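Local coordinates for protein cysteine desulfurase (Thermococcus onnurineus, PDB 5B89) that probably uses pyridoxal 5'-phosphate to take sulfur from L-cysteine and pass it to a sulfur carrier, leaving L-alanine, at residues I38-T43 / H366-R371; V346-V351 / T389-F394; V320-E325 / E401-F406; A361-H366 / L407-E412. All coordinates share one frame; numbering follows the deposited sequence.

Contact 1 of 4, residues I38-T43 / H366-R371; sequences IYFDNT and HSIMVR. With ALA (alanine), chain H.
D41 carries its CG anti to the backbone N (chi1 -162°), and R371 does the same (chi1 -156°) before bending at chi3. This puts D41 CG beside R371 CB, and the ends meet in a salt bridge. R371 NE lies 2.8 Å from D41 OD2, on the syn lone pair, with a fairly straight bond (163°). NH2 adds a weak bond to the same oxygen, and the two flat groups are nearly coplanar. A water takes a bond from R371 NH2 and gives one to Y39 OH, whose stronger partner is T45 O. At the dimer interface, H72 of the second subunit binds D41 OD2, and V67 O of that subunit takes R371 NH1.

Next to it the backbones pair as short parallel strands. I38 N binds S367 O at 2.9 Å, M369 N binds I38 O at 3.0 Å, and F40 N binds M369 O. I38 and I368 lie side by side, CD1 to CG1 4.0 Å. Y39 CD1 meets M369 CG on the opposite face from I38 and I368.

T43 O comes within 3.4 Å of the bound alanine CA. Strand 38-39 is outermost in its four-strand sheet, beside strand 368-373, with helix 400-415 on I38 and F40.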
# COMPACT_ATOMS: atom_id res chain seq x y z
N ILE B 38 -15.77 -9.41 22.64
CA ILE B 38 -16.04 -10.62 21.89
C ILE B 38 -16.00 -10.09 20.46
O ILE B 38 -16.86 -9.43 20.04
CB ILE B 38 -17.41 -11.20 22.23
CG1 ILE B 38 -17.37 -11.75 23.64
CG2 ILE B 38 -17.76 -12.32 21.27
CD1 ILE B 38 -18.70 -12.30 24.11
N TYR B 39 -14.91 -10.38 19.77
CA TYR B 39 -14.68 -9.87 18.43
C TYR B 39 -15.18 -10.85 17.34
O TYR B 39 -14.54 -11.80 17.04
CB TYR B 39 -13.19 -9.54 18.22
CG TYR B 39 -12.88 -8.80 16.93
CD1 TYR B 39 -13.04 -7.45 16.83
CD2 TYR B 39 -12.47 -9.48 15.83
CE1 TYR B 39 -12.78 -6.80 15.66
CE2 TYR B 39 -12.21 -8.83 14.67
CZ TYR B 39 -12.36 -7.50 14.60
OH TYR B 39 -12.11 -6.87 13.44
N PHE B 40 -16.32 -10.49 16.78
CA PHE B 40 -16.98 -11.25 15.73
C PHE B 40 -17.04 -10.46 14.41
O PHE B 40 -17.98 -10.51 13.72
CB PHE B 40 -18.41 -11.66 16.16
CG PHE B 40 -18.49 -12.80 17.18
CD1 PHE B 40 -17.41 -13.49 17.60
CD2 PHE B 40 -19.71 -13.16 17.70
CE1 PHE B 40 -17.51 -14.53 18.50
CE2 PHE B 40 -19.83 -14.19 18.59
CZ PHE B 40 -18.74 -14.87 19.01
N ASP B 41 -15.98 -9.73 14.13
CA ASP B 41 -15.92 -8.95 12.88
C ASP B 41 -14.67 -9.27 12.09
O ASP B 41 -14.08 -8.43 11.50
CB ASP B 41 -16.02 -7.45 13.12
CG ASP B 41 -16.41 -6.66 11.85
OD1 ASP B 41 -16.93 -7.26 10.93
OD2 ASP B 41 -16.15 -5.49 11.86
N ASN B 42 -14.32 -10.55 12.11
CA ASN B 42 -13.10 -11.06 11.46
C ASN B 42 -13.13 -10.94 9.92
O ASN B 42 -12.04 -10.85 9.34
CB ASN B 42 -12.83 -12.50 11.92
CG ASN B 42 -12.43 -12.52 13.37
OD1 ASN B 42 -11.31 -12.11 13.73
ND2 ASN B 42 -13.34 -12.84 14.20
N THR B 43 -14.29 -10.94 9.32
CA THR B 43 -14.42 -10.77 7.84
C THR B 43 -13.90 -9.40 7.48
O THR B 43 -13.27 -9.25 6.38
CB THR B 43 -15.84 -11.02 7.40
OG1 THR B 43 -16.05 -12.43 7.63
CG2 THR B 43 -16.02 -10.77 5.96
N HIS B 366 -23.11 -4.73 24.67
CA HIS B 366 -22.69 -5.92 25.33
C HIS B 366 -21.26 -6.38 25.00
O HIS B 366 -20.90 -7.47 25.25
CB HIS B 366 -23.69 -7.05 25.07
CG HIS B 366 -25.05 -6.82 25.64
ND1 HIS B 366 -26.04 -6.08 25.08
CD2 HIS B 366 -25.56 -7.36 26.77
CE1 HIS B 366 -27.11 -6.10 25.90
NE2 HIS B 366 -26.81 -6.86 26.89
N SER B 367 -20.47 -5.44 24.43
CA SER B 367 -19.11 -5.68 24.06
C SER B 367 -18.91 -6.83 23.02
O SER B 367 -17.85 -7.44 23.08
CB SER B 367 -18.24 -5.94 25.26
OG SER B 367 -18.25 -4.76 26.11
N ILE B 368 -19.93 -7.01 22.18
CA ILE B 368 -19.82 -7.96 21.08
C ILE B 368 -19.80 -7.13 19.78
O ILE B 368 -20.62 -6.32 19.48
CB ILE B 368 -21.04 -8.89 21.04
CG1 ILE B 368 -21.16 -9.69 22.36
CG2 ILE B 368 -20.95 -9.80 19.80
CD1 ILE B 368 -22.52 -10.37 22.51
N MET B 369 -18.72 -7.38 18.99
CA MET B 369 -18.37 -6.63 17.79
C MET B 369 -18.81 -7.42 16.58
O MET B 369 -18.26 -8.47 16.30
CB MET B 369 -16.85 -6.38 17.75
CG MET B 369 -16.10 -5.88 18.96
SD MET B 369 -16.44 -4.19 19.56
CE MET B 369 -17.70 -4.44 20.86
N VAL B 370 -19.84 -6.84 15.96
CA VAL B 370 -20.31 -7.36 14.69
C VAL B 370 -20.42 -6.24 13.68
O VAL B 370 -20.41 -5.07 14.00
CB VAL B 370 -21.67 -8.10 14.82
CG1 VAL B 370 -21.61 -9.34 15.65
CG2 VAL B 370 -22.80 -7.18 15.25
N ARG B 371 -20.55 -6.61 12.38
CA ARG B 371 -20.74 -5.58 11.35
C ARG B 371 -22.16 -5.67 10.81
O ARG B 371 -22.84 -6.66 10.90
CB ARG B 371 -19.67 -5.72 10.26
CG ARG B 371 -19.48 -4.36 9.56
CD ARG B 371 -18.11 -4.08 8.99
NE ARG B 371 -17.03 -3.74 9.90
CZ ARG B 371 -16.46 -2.55 10.06
NH1 ARG B 371 -16.90 -1.45 9.46
NH2 ARG B 371 -15.42 -2.48 10.84
N ALA H . -14.21 -7.70 2.82
CA ALA H . -14.46 -6.98 4.17
C ALA H . -15.93 -6.76 4.61
O ALA H . -16.78 -7.50 4.05
CB ALA H . -13.76 -5.62 4.36
OXT ALA H . -16.33 -5.98 5.55
O HOH W 1 -13.38 -4.49 12.33

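Contact 2 of 4, residues V346-V351 / T389-F394; sequences VVSFNV and TVRASF. With ALA (alanine), chain H.
The site that holds the carboxylate of the bound alanine draws its arginine from an antiparallel strand pair, 346-349 with 389-393, in which R391 pairs with S348. R391 NH1 donates to O of the bound alanine at 2.8 Å, and NH2 donates to OXT at 3.1 Å. The guanidinium thus grips the carboxylate with two nitrogens, one to each oxygen. R391 CG lies 3.8 Å from V346 CG1, with CD close by, and N185 O takes a further bond from NH1. V346 and S348 share the face of R391.

V347 and A392 form one hydrogen-bonded pair, and F349 and V390 form the next. V347 N reaches A392 O nearly straight (174°), and F349 N and V390 N each bond the other's O at 2.8 Å. Strand 346-349 is outermost in the chain's four-strand mixed sheet, with 389-393 inside it. This sheet belongs to the smaller domain of the class-V aminotransferase fold.

On the face of V347, F349, V390 and A392, F349 holds CG between the backbone N and the carbonyl carbon (chi1 60°), which turns CG toward strand 389-393. The ring then lies with one face on V390, whose CB is 3.8 Å from the F349 ring centroid in a CH-pi contact. V390 CG1 touches F349 CZ at 3.5 Å. An alanine in place of F349 would probably leave V390 and M410 without their ring partner and open a gap between the strand pair and helix 400-415.

S348 OG and T389 OG1 stand 3.0 Å apart. A186 O is the stronger partner of S348, and H375 NE2 that of T389.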
# COMPACT_ATOMS: atom_id res chain seq x y z
N VAL B 346 -18.59 -17.30 8.75
CA VAL B 346 -19.35 -16.11 8.56
C VAL B 346 -20.83 -16.43 8.70
O VAL B 346 -21.28 -17.29 8.01
CB VAL B 346 -19.16 -15.57 7.12
CG1 VAL B 346 -19.95 -14.31 6.90
CG2 VAL B 346 -17.68 -15.33 6.83
N VAL B 347 -21.53 -15.74 9.60
CA VAL B 347 -23.00 -15.93 9.72
C VAL B 347 -23.65 -14.58 9.64
O VAL B 347 -23.54 -13.73 10.58
CB VAL B 347 -23.30 -16.61 11.07
CG1 VAL B 347 -24.83 -16.77 11.13
CG2 VAL B 347 -22.62 -17.95 11.18
N SER B 348 -24.34 -14.30 8.54
CA SER B 348 -25.17 -13.15 8.34
C SER B 348 -26.58 -13.55 8.73
O SER B 348 -27.04 -14.67 8.49
CB SER B 348 -25.23 -12.69 6.82
OG SER B 348 -24.13 -11.83 6.54
N PHE B 349 -27.24 -12.60 9.38
CA PHE B 349 -28.58 -12.79 9.89
C PHE B 349 -29.29 -11.46 10.00
O PHE B 349 -28.73 -10.42 9.79
CB PHE B 349 -28.57 -13.49 11.26
CG PHE B 349 -27.84 -12.74 12.34
CD1 PHE B 349 -26.50 -12.83 12.44
CD2 PHE B 349 -28.52 -12.02 13.30
CE1 PHE B 349 -25.82 -12.16 13.41
CE2 PHE B 349 -27.84 -11.35 14.28
CZ PHE B 349 -26.49 -11.42 14.34
N ASN B 350 -30.58 -11.56 10.31
CA ASN B 350 -31.39 -10.38 10.55
C ASN B 350 -32.43 -10.69 11.63
O ASN B 350 -32.82 -11.77 11.80
CB ASN B 350 -32.14 -9.88 9.31
CG ASN B 350 -31.36 -8.87 8.52
OD1 ASN B 350 -30.86 -7.92 9.02
ND2 ASN B 350 -31.29 -9.09 7.25
N VAL B 351 -32.82 -9.65 12.33
CA VAL B 351 -33.88 -9.76 13.33
C VAL B 351 -35.11 -9.06 12.76
O VAL B 351 -35.05 -7.92 12.49
CB VAL B 351 -33.50 -9.14 14.67
CG1 VAL B 351 -34.68 -9.27 15.64
CG2 VAL B 351 -32.28 -9.80 15.25
N THR B 389 -27.54 -6.93 6.30
CA THR B 389 -27.58 -7.94 7.32
C THR B 389 -26.69 -7.58 8.49
O THR B 389 -25.93 -6.67 8.42
CB THR B 389 -27.04 -9.32 6.80
OG1 THR B 389 -25.65 -9.23 6.56
CG2 THR B 389 -27.70 -9.77 5.54
N VAL B 390 -26.84 -8.35 9.54
CA VAL B 390 -25.96 -8.32 10.68
C VAL B 390 -25.01 -9.47 10.38
O VAL B 390 -25.43 -10.47 9.90
CB VAL B 390 -26.66 -8.56 12.03
CG1 VAL B 390 -25.68 -8.22 13.13
CG2 VAL B 390 -27.86 -7.65 12.15
N ARG B 391 -23.73 -9.29 10.66
CA ARG B 391 -22.74 -10.33 10.31
C ARG B 391 -21.79 -10.58 11.44
O ARG B 391 -21.04 -9.69 11.85
CB ARG B 391 -21.93 -9.96 9.03
CG ARG B 391 -21.00 -11.03 8.49
CD ARG B 391 -20.17 -10.41 7.37
NE ARG B 391 -19.19 -9.45 7.87
CZ ARG B 391 -18.49 -8.63 7.16
NH1 ARG B 391 -18.63 -8.64 5.85
NH2 ARG B 391 -17.62 -7.76 7.67
N ALA B 392 -21.80 -11.81 11.91
CA ALA B 392 -20.87 -12.28 12.91
C ALA B 392 -19.88 -13.18 12.15
O ALA B 392 -20.28 -14.01 11.43
CB ALA B 392 -21.55 -13.06 14.00
N SER B 393 -18.60 -12.96 12.32
CA SER B 393 -17.60 -13.71 11.61
C SER B 393 -16.46 -14.01 12.55
O SER B 393 -16.12 -13.25 13.41
CB SER B 393 -17.12 -12.95 10.39
OG SER B 393 -16.70 -11.72 10.75
N PHE B 394 -15.89 -15.17 12.34
CA PHE B 394 -14.94 -15.76 13.23
C PHE B 394 -13.53 -16.06 12.78
O PHE B 394 -13.25 -16.07 11.63
CB PHE B 394 -15.53 -17.13 13.64
CG PHE B 394 -16.97 -17.11 14.09
CD1 PHE B 394 -17.36 -16.43 15.21
CD2 PHE B 394 -17.92 -17.85 13.41
CE1 PHE B 394 -18.68 -16.44 15.61
CE2 PHE B 394 -19.23 -17.86 13.80
CZ PHE B 394 -19.61 -17.16 14.91
N ALA H . -14.21 -7.70 2.82
CA ALA H . -14.46 -6.98 4.17
C ALA H . -15.93 -6.76 4.61
O ALA H . -16.78 -7.50 4.05
CB ALA H . -13.76 -5.62 4.36
OXT ALA H . -16.33 -5.98 5.55

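Contact 3 of 4, residues V320-E325 / E401-F406; sequences VKRTTE and EEVETF
R322 and E404 join the two helices by a salt bridge. The guanidinium grips the carboxylate side-on, with NE on one oxygen and NH2 on the other. R322 NE lies 2.8 Å from E404 OE2 in an almost straight bond (178°), and R322 NH2 lies 3.0 Å from E404 OE1. The carboxylate plane is turned 41° from the guanidinium. E404 bends at chi2, which turns its CD back from an extended course. A leucine in place of R322 would probably leave the E404 carboxylate without its charged mate and free to turn.

The van der Waals contacts are buried. V403 points toward the other helix, and its CG1 meets R322 CG at 3.8 Å and packs on the hydroxyl oxygen T323 OG1 at 3.3 Å. That hydroxyl is hydrogen-bonded to L319 O within its own helix, so its polar need is met there. T323 CG2 reaches F406 CE2 at 4.0 Å, the two side chains crossing at about a right angle. R322 also touches L400 and L407 of helix 400-415.

The helices run nearly parallel, 13° apart, and the axes of the two segments approach to 9.8 Å. They are part of the layer over one face of the four-strand sheet: T323 also packs on F394 just past strand 389-393, and E402 of helix 400-415 packs on I38 of strand 38-39.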
# COMPACT_ATOMS: atom_id res chain seq x y z
N VAL B 320 -19.70 -21.85 13.84
CA VAL B 320 -20.84 -21.69 12.94
C VAL B 320 -21.99 -22.65 13.27
O VAL B 320 -23.13 -22.24 13.18
CB VAL B 320 -20.31 -21.91 11.48
CG1 VAL B 320 -21.41 -21.93 10.53
CG2 VAL B 320 -19.31 -20.80 11.11
N LYS B 321 -21.64 -23.88 13.55
CA LYS B 321 -22.63 -24.89 13.87
C LYS B 321 -23.45 -24.48 15.10
O LYS B 321 -24.65 -24.50 15.04
CB LYS B 321 -21.97 -26.25 14.07
CG LYS B 321 -22.94 -27.42 14.16
CD LYS B 321 -22.25 -28.73 14.37
CE LYS B 321 -23.31 -29.82 14.33
NZ LYS B 321 -24.14 -29.92 15.53
N ARG B 322 -22.78 -24.04 16.17
CA ARG B 322 -23.54 -23.61 17.34
C ARG B 322 -24.29 -22.30 17.12
O ARG B 322 -25.37 -22.18 17.55
CB ARG B 322 -22.67 -23.59 18.58
CG ARG B 322 -23.40 -23.12 19.83
CD ARG B 322 -24.52 -24.08 20.19
NE ARG B 322 -25.15 -23.58 21.40
CZ ARG B 322 -26.43 -23.38 21.55
NH1 ARG B 322 -27.26 -23.68 20.62
NH2 ARG B 322 -26.88 -22.85 22.67
N THR B 323 -23.69 -21.34 16.42
CA THR B 323 -24.36 -20.13 16.14
C THR B 323 -25.65 -20.31 15.38
O THR B 323 -26.67 -19.77 15.73
CB THR B 323 -23.44 -19.05 15.38
OG1 THR B 323 -22.28 -18.85 16.24
CG2 THR B 323 -24.13 -17.83 15.15
N THR B 324 -25.56 -21.00 14.26
CA THR B 324 -26.74 -21.20 13.41
C THR B 324 -27.88 -22.02 14.09
O THR B 324 -28.99 -21.62 13.97
CB THR B 324 -26.30 -21.88 12.05
OG1 THR B 324 -25.63 -23.09 12.29
CG2 THR B 324 -25.46 -20.87 11.20
N GLU B 325 -27.46 -23.04 14.79
CA GLU B 325 -28.43 -23.85 15.60
C GLU B 325 -29.10 -22.94 16.61
O GLU B 325 -30.34 -22.97 16.81
CB GLU B 325 -27.74 -25.00 16.24
CG GLU B 325 -27.48 -26.10 15.24
CD GLU B 325 -26.48 -27.16 15.72
OE1 GLU B 325 -26.02 -27.19 16.92
OE2 GLU B 325 -26.11 -28.13 14.95
N GLU B 401 -17.74 -20.42 24.20
CA GLU B 401 -18.18 -19.56 25.33
C GLU B 401 -18.69 -18.22 24.86
O GLU B 401 -19.71 -17.69 25.27
CB GLU B 401 -17.09 -19.44 26.39
CG GLU B 401 -16.84 -20.71 27.18
CD GLU B 401 -15.79 -21.64 26.57
OE1 GLU B 401 -15.36 -22.60 27.30
OE2 GLU B 401 -15.35 -21.52 25.37
N GLU B 402 -17.91 -17.63 23.89
CA GLU B 402 -18.33 -16.44 23.29
C GLU B 402 -19.64 -16.52 22.47
O GLU B 402 -20.43 -15.65 22.49
CB GLU B 402 -17.21 -15.86 22.35
CG GLU B 402 -15.96 -15.35 23.07
CD GLU B 402 -14.88 -14.83 22.09
OE1 GLU B 402 -14.74 -15.42 20.99
OE2 GLU B 402 -14.08 -13.92 22.45
N VAL B 403 -19.78 -17.65 21.73
CA VAL B 403 -20.96 -17.85 21.00
C VAL B 403 -22.16 -17.97 21.96
O VAL B 403 -23.17 -17.41 21.70
CB VAL B 403 -20.80 -19.12 20.10
CG1 VAL B 403 -22.13 -19.57 19.50
CG2 VAL B 403 -19.79 -18.81 18.95
N GLU B 404 -21.96 -18.65 23.07
CA GLU B 404 -23.04 -18.78 24.05
C GLU B 404 -23.42 -17.41 24.66
O GLU B 404 -24.54 -17.13 24.87
CB GLU B 404 -22.71 -19.81 25.11
CG GLU B 404 -22.48 -21.23 24.63
CD GLU B 404 -23.70 -21.95 24.15
OE1 GLU B 404 -24.77 -21.44 24.26
OE2 GLU B 404 -23.51 -23.03 23.65
N THR B 405 -22.43 -16.57 24.92
CA THR B 405 -22.71 -15.24 25.41
C THR B 405 -23.54 -14.47 24.37
O THR B 405 -24.48 -13.88 24.68
CB THR B 405 -21.41 -14.51 25.75
OG1 THR B 405 -20.75 -15.24 26.73
CG2 THR B 405 -21.65 -13.08 26.23
N PHE B 406 -23.12 -14.54 23.11
CA PHE B 406 -23.79 -13.92 22.02
C PHE B 406 -25.23 -14.42 21.92
O PHE B 406 -26.09 -13.65 21.77
CB PHE B 406 -23.01 -14.19 20.69
CG PHE B 406 -23.79 -14.01 19.44
CD1 PHE B 406 -23.89 -12.80 18.88
CD2 PHE B 406 -24.39 -15.06 18.81
CE1 PHE B 406 -24.60 -12.60 17.73
CE2 PHE B 406 -25.11 -14.87 17.67
CZ PHE B 406 -25.22 -13.64 17.13

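Contact 4 of 4, residues A361-H366 / L407-E412; sequences AILDDH and LGVMEE
H366 lies against V409 where helix 356-365 meets helix 400-415, two of the helices packed on the small mixed sheet. A Schellman motif ends the first helix just past H366, with S367 as its C-prime residue. H366 sets its CG anti to the carbonyl carbon (chi1 -65°).

From its CB outward, the H366 side chain meets V409 first. H366 CB is 4.0 Å from V409 CG2. H366 CG has V409 CG1 at 3.7 Å, and H366 CD2 comes equally near V409 CG2. Both methyls of V409 thus touch the ring. V409 CG1 sits over one face, 3.8 Å from the H366 ring centroid and 15° off the normal, a CH-pi contact. ND1 touches that same methyl, but its N-H turns back to its own helix. H366 ND1 bonds I362 O at 3.0 Å with an angle of 174°, and that oxygen lies in the ring plane, although the donor stands above the carbonyl plane. This bond would help fix the ring's rotation. The tip, H366 NE2, approaches E412 OE1, and the gap of 4.1 Å is too long for a salt bridge.

The inner side is apolar. I368 of strand 368-373 packs on both L363 and V409. D364 OD1, on the side turned from helix 400-415, accepts a bond from the backbone N of R73 of the second subunit. L363 CD2 meets V409 CG1 at 3.8 Å. L363 CD1 reaches M410 SD at 4.1 Å.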
# COMPACT_ATOMS: atom_id res chain seq x y z
N ALA B 361 -25.70 -2.25 17.27
CA ALA B 361 -25.52 -1.33 18.39
C ALA B 361 -25.87 -1.99 19.73
O ALA B 361 -25.11 -1.83 20.66
CB ALA B 361 -26.37 -0.10 18.20
N ILE B 362 -26.94 -2.82 19.75
CA ILE B 362 -27.24 -3.57 20.98
C ILE B 362 -26.15 -4.55 21.36
O ILE B 362 -25.69 -4.68 22.48
CB ILE B 362 -28.60 -4.22 20.90
CG1 ILE B 362 -29.69 -3.17 20.90
CG2 ILE B 362 -28.83 -5.20 22.06
CD1 ILE B 362 -30.94 -3.69 20.30
N LEU B 363 -25.57 -5.21 20.33
CA LEU B 363 -24.50 -6.08 20.55
C LEU B 363 -23.27 -5.38 21.07
O LEU B 363 -22.59 -5.87 21.99
CB LEU B 363 -24.19 -6.96 19.29
CG LEU B 363 -25.30 -8.02 19.02
CD1 LEU B 363 -25.31 -8.59 17.60
CD2 LEU B 363 -25.20 -9.16 20.02
N ASP B 364 -22.98 -4.25 20.47
CA ASP B 364 -21.89 -3.40 20.92
C ASP B 364 -22.02 -2.96 22.42
O ASP B 364 -21.04 -3.00 23.12
CB ASP B 364 -21.68 -2.20 20.02
CG ASP B 364 -20.52 -1.34 20.46
OD1 ASP B 364 -19.31 -1.70 20.56
OD2 ASP B 364 -20.91 -0.21 20.93
N ASP B 365 -23.24 -2.69 22.82
CA ASP B 365 -23.50 -2.33 24.22
C ASP B 365 -22.95 -3.46 25.10
O ASP B 365 -22.57 -3.20 26.25
CB ASP B 365 -25.01 -2.17 24.44
CG ASP B 365 -25.69 -1.03 23.77
OD1 ASP B 365 -25.05 -0.08 23.32
OD2 ASP B 365 -26.94 -1.11 23.62
N HIS B 366 -23.11 -4.73 24.67
CA HIS B 366 -22.69 -5.92 25.33
C HIS B 366 -21.26 -6.38 25.00
O HIS B 366 -20.90 -7.47 25.25
CB HIS B 366 -23.69 -7.05 25.07
CG HIS B 366 -25.05 -6.82 25.64
ND1 HIS B 366 -26.04 -6.08 25.08
CD2 HIS B 366 -25.56 -7.36 26.77
CE1 HIS B 366 -27.11 -6.10 25.90
NE2 HIS B 366 -26.81 -6.86 26.89
N LEU B 407 -25.41 -15.72 21.99
CA LEU B 407 -26.78 -16.30 21.87
C LEU B 407 -27.70 -15.84 23.05
O LEU B 407 -28.85 -15.57 22.84
CB LEU B 407 -26.72 -17.79 21.79
CG LEU B 407 -26.17 -18.38 20.43
CD1 LEU B 407 -26.08 -19.85 20.54
CD2 LEU B 407 -27.06 -17.97 19.28
N GLY B 408 -27.08 -15.68 24.18
CA GLY B 408 -27.80 -15.13 25.34
C GLY B 408 -28.22 -13.71 25.18
O GLY B 408 -29.35 -13.32 25.48
N VAL B 409 -27.33 -12.88 24.55
CA VAL B 409 -27.72 -11.56 24.24
C VAL B 409 -28.77 -11.42 23.13
O VAL B 409 -29.70 -10.67 23.22
CB VAL B 409 -26.47 -10.63 23.90
CG1 VAL B 409 -26.86 -9.24 23.44
CG2 VAL B 409 -25.50 -10.66 25.00
N MET B 410 -28.67 -12.27 22.09
CA MET B 410 -29.67 -12.34 21.06
C MET B 410 -31.06 -12.76 21.61
O MET B 410 -32.06 -12.24 21.16
CB MET B 410 -29.27 -13.28 19.93
CG MET B 410 -28.15 -12.74 19.04
SD MET B 410 -28.47 -11.19 18.26
CE MET B 410 -29.92 -11.51 17.31
N GLU B 411 -31.01 -13.65 22.59
CA GLU B 411 -32.26 -14.14 23.20
C GLU B 411 -32.97 -13.00 23.94
O GLU B 411 -34.13 -12.79 23.73
CB GLU B 411 -31.92 -15.32 24.08
CG GLU B 411 -33.15 -15.93 24.78
CD GLU B 411 -32.82 -17.14 25.61
OE1 GLU B 411 -31.87 -17.94 25.28
OE2 GLU B 411 -33.55 -17.31 26.65
N GLU B 412 -32.20 -12.23 24.72
CA GLU B 412 -32.73 -11.09 25.41
C GLU B 412 -33.25 -10.05 24.42
O GLU B 412 -34.41 -9.57 24.58
CB GLU B 412 -31.64 -10.58 26.33
CG GLU B 412 -31.80 -9.30 27.16
CD GLU B 412 -30.60 -9.12 28.15
OE1 GLU B 412 -29.51 -9.72 27.91
OE2 GLU B 412 -30.75 -8.39 29.17

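From the N terminus, strand 38-39 comes first, and contact 1 closes the widest loop, with 322 residues between its segments, onto strand 368-373. Helix 309-329 follows much later. Contact 3 ties it to helix 400-415 across a loop of 75 residues. Contact 2 is nested inside that loop, pairing strands 346-349 and 389-393. Contact 4 joins helix 356-365, which leads into strand 368-373, to the later turns of helix 400-415. Contact 1 crosses each of the others, and contact 4 crosses contacts 2 and 3 as well. Contacts 1 and 2 are joined through neighbouring strands 368-373 and 389-393, and both reach the bound alanine. Contacts 3 and 4 share helix 400-415.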